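Phosphotriesterase family protein (Listeria monocytogenes serotype 4b str. H7858, PDB 3PNZ) probably hydrolyses phosphorylated sugar lactones at a two-zinc site in an amidohydrolase-fold barrel. Local coordinates at residues A[199-203]-A[204-208]. Numbering follows the deposited sequence.
Sequences EILKQ and ENIPL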
ATOM      1  N   GLU A 199      12.924  -8.399 -11.661  1.00 18.14           N
ATOM      2  CA  GLU A 199      13.679  -9.566 -12.107  1.00 19.72           C
ATOM      3  C   GLU A 199      13.394 -10.784 -11.235  1.00 20.32           C
ATOM      4  O   GLU A 199      13.273 -11.901 -11.738  1.00 21.11           O
ATOM      5  CB  GLU A 199      15.180  -9.277 -12.145  1.00 21.38           C
ATOM      6  CG  GLU A 199      15.606  -8.488 -13.370  1.00 31.91           C
ATOM      7  CD  GLU A 199      15.123  -9.127 -14.666  1.00 35.36           C
ATOM      8  OE1 GLU A 199      15.279 -10.360 -14.820  1.00 34.64           O
ATOM      9  OE2 GLU A 199      14.587  -8.395 -15.528  1.00 33.61           O
ATOM     10  N   ILE A 200      13.297 -10.576  -9.928  1.00 17.80           N
ATOM     11  CA  ILE A 200      12.998 -11.684  -9.026  1.00 18.12           C
ATOM     12  C   ILE A 200      11.598 -12.223  -9.296  1.00 19.26           C
ATOM     13  O   ILE A 200      11.377 -13.437  -9.325  1.00 19.49           O
ATOM     14  CB  ILE A 200      13.173 -11.293  -7.557  1.00 18.23           C
ATOM     15  CG1 ILE A 200      14.655 -11.026  -7.278  1.00 21.27           C
ATOM     16  CG2 ILE A 200      12.640 -12.404  -6.639  1.00 18.35           C
ATOM     17  CD1 ILE A 200      14.922 -10.381  -5.941  1.00 20.62           C
ATOM     18  N   LEU A 201      10.654 -11.316  -9.508  1.00 17.25           N
ATOM     19  CA  LEU A 201       9.284 -11.730  -9.807  1.00 17.54           C
ATOM     20  C   LEU A 201       9.219 -12.492 -11.125  1.00 18.91           C
ATOM     21  O   LEU A 201       8.449 -13.441 -11.256  1.00 19.89           O
ATOM     22  CB  LEU A 201       8.351 -10.523  -9.832  1.00 17.35           C
ATOM     23  CG  LEU A 201       8.174  -9.867  -8.460  1.00 21.53           C
ATOM     24  CD1 LEU A 201       7.358  -8.591  -8.578  1.00 21.18           C
ATOM     25  CD2 LEU A 201       7.525 -10.837  -7.479  1.00 17.72           C
ATOM     26  N   LYS A 202      10.030 -12.092 -12.101  1.00 17.34           N
ATOM     27  CA  LYS A 202      10.064 -12.813 -13.370  1.00 17.71           C
ATOM     28  C   LYS A 202      10.596 -14.230 -13.183  1.00 21.81           C
ATOM     29  O   LYS A 202      10.093 -15.168 -13.800  1.00 20.55           O
ATOM     30  CB  LYS A 202      10.884 -12.051 -14.410  1.00 20.10           C
ATOM     31  CG  LYS A 202      10.130 -10.872 -14.989  1.00 22.23           C
ATOM     32  CD  LYS A 202      11.038  -9.908 -15.729  1.00 27.75           C
ATOM     33  CE  LYS A 202      11.803 -10.573 -16.843  1.00 36.31           C
ATOM     34  NZ  LYS A 202      12.766  -9.600 -17.445  1.00 37.45           N
ATOM     35  N   GLN A 203      11.604 -14.392 -12.327  1.00 18.54           N
ATOM     36  CA  GLN A 203      12.100 -15.729 -12.002  1.00 20.47           C
ATOM     37  C   GLN A 203      11.007 -16.576 -11.364  1.00 22.68           C
ATOM     38  O   GLN A 203      10.986 -17.798 -11.522  1.00 22.64           O
ATOM     39  CB  GLN A 203      13.291 -15.650 -11.050  1.00 21.65           C
ATOM     40  CG  GLN A 203      14.513 -14.956 -11.632  1.00 22.21           C
ATOM     41  CD  GLN A 203      15.550 -14.673 -10.569  1.00 26.89           C
ATOM     42  OE1 GLN A 203      15.449 -15.165  -9.445  1.00 29.14           O
ATOM     43  NE2 GLN A 203      16.549 -13.866 -10.912  1.00 31.68           N
ATOM     44  N   GLU A 204      10.113 -15.923 -10.626  1.00 19.70           N
ATOM     45  CA  GLU A 204       9.021 -16.611  -9.948  1.00 19.79           C
ATOM     46  C   GLU A 204       7.762 -16.709 -10.812  1.00 20.08           C
ATOM     47  O   GLU A 204       6.690 -17.070 -10.320  1.00 22.90           O
ATOM     48  CB  GLU A 204       8.697 -15.930  -8.605  1.00 20.45           C
ATOM     49  CG  GLU A 204       9.851 -15.991  -7.577  1.00 20.65           C
ATOM     50  CD  GLU A 204      10.089 -17.401  -7.025  1.00 25.30           C
ATOM     51  OE1 GLU A 204       9.103 -18.165  -6.900  1.00 24.59           O
ATOM     52  OE2 GLU A 204      11.259 -17.749  -6.713  1.00 24.39           O
ATOM     53  N   ASN A 205       7.907 -16.378 -12.090  1.00 17.80           N
ATOM     54  CA  ASN A 205       6.827 -16.507 -13.067  1.00 20.71           C
ATOM     55  C   ASN A 205       5.583 -15.691 -12.730  1.00 21.59           C
ATOM     56  O   ASN A 205       4.441 -16.154 -12.921  1.00 22.67           O
ATOM     57  CB  ASN A 205       6.482 -17.981 -13.264  1.00 24.34           C
ATOM     58  CG  ASN A 205       7.671 -18.782 -13.767  1.00 27.08           C
ATOM     59  OD1 ASN A 205       8.310 -18.411 -14.761  1.00 30.50           O
ATOM     60  ND2 ASN A 205       7.991 -19.876 -13.075  1.00 33.24           N
ATOM     61  N   ILE A 206       5.811 -14.468 -12.256  1.00 19.09           N
ATOM     62  CA  ILE A 206       4.730 -13.540 -11.913  1.00 19.21           C
ATOM     63  C   ILE A 206       4.494 -12.532 -13.034  1.00 19.04           C
ATOM     64  O   ILE A 206       5.386 -11.759 -13.385  1.00 20.19           O
ATOM     65  CB  ILE A 206       5.071 -12.748 -10.615  1.00 18.59           C
ATOM     66  CG1 ILE A 206       5.253 -13.691  -9.418  1.00 20.14           C
ATOM     67  CG2 ILE A 206       4.006 -11.685 -10.327  1.00 20.22           C
ATOM     68  CD1 ILE A 206       3.967 -14.305  -8.888  1.00 21.61           C
ATOM     69  N   PRO A 207       3.285 -12.536 -13.619  1.00 18.35           N
ATOM     70  CA  PRO A 207       2.960 -11.474 -14.576  1.00 19.22           C
ATOM     71  C   PRO A 207       3.058 -10.099 -13.910  1.00 16.86           C
ATOM     72  O   PRO A 207       2.453  -9.872 -12.859  1.00 16.69           O
ATOM     73  CB  PRO A 207       1.507 -11.782 -14.962  1.00 18.81           C
ATOM     74  CG  PRO A 207       1.356 -13.269 -14.696  1.00 20.00           C
ATOM     75  CD  PRO A 207       2.188 -13.503 -13.451  1.00 18.21           C
ATOM     76  N   LEU A 208       3.798  -9.183 -14.523  1.00 18.36           N
ATOM     77  CA  LEU A 208       4.125  -7.928 -13.851  1.00 17.52           C
ATOM     78  C   LEU A 208       2.939  -6.980 -13.713  1.00 17.09           C
ATOM     79  O   LEU A 208       2.955  -6.063 -12.874  1.00 18.95           O
ATOM     80  CB  LEU A 208       5.324  -7.251 -14.532  1.00 18.48           C
ATOM     81  CG  LEU A 208       6.547  -8.181 -14.477  1.00 23.41           C
ATOM     82  CD1 LEU A 208       7.671  -7.700 -15.370  1.00 31.12           C
ATOM     83  CD2 LEU A 208       7.005  -8.348 -13.034  1.00 24.07           C
TER
HETATM   84  O   HOH W   1       9.951 -16.588 -16.112  1.00 32.83           O
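Leu201 and Ile206 meet where helix 194-203 ends in a Schellman motif. Ile206 N reaches back to Leu201 O in a fairly straight bond of 3.0 Å (161°). Inside this loop Asn205 N bonds to Lys202 O at 3.0 Å. Asn205 takes the C-prime position with positive phi, which ends the helix. Lys202 O is also reached by a water, which donates a second bond to Asn205 OD1 and so ties that amide to the helix end.

Beyond its CB, Lys202 lays CG and CD along Leu208 CD1. Its CG, beside the backbone N (chi1 -77°), lies 4.0 Å from Leu208 CD1, and CD keeps the same methyl in contact as the two chains pass at a slant. A bend at chi3 (57°) then turns the tip back along the helix, where NZ forms a salt bridge of 2.9 Å with Glu199 OE2 on its syn side. The other methyl of Leu208, CD2, packs against Leu201 CB at 4.1 Å, next to the 4.0 Å contact between Leu201 CB and Ile206 CB.

Glu204 turns its carboxylate to Arg171 and Arg175 of helix 164-180, and Ile206 packs on His177 and His178 there. The turn thus seats the end of helix 194-203 against that helix of the TIM-like barrel and leads the chain into strand 211-213.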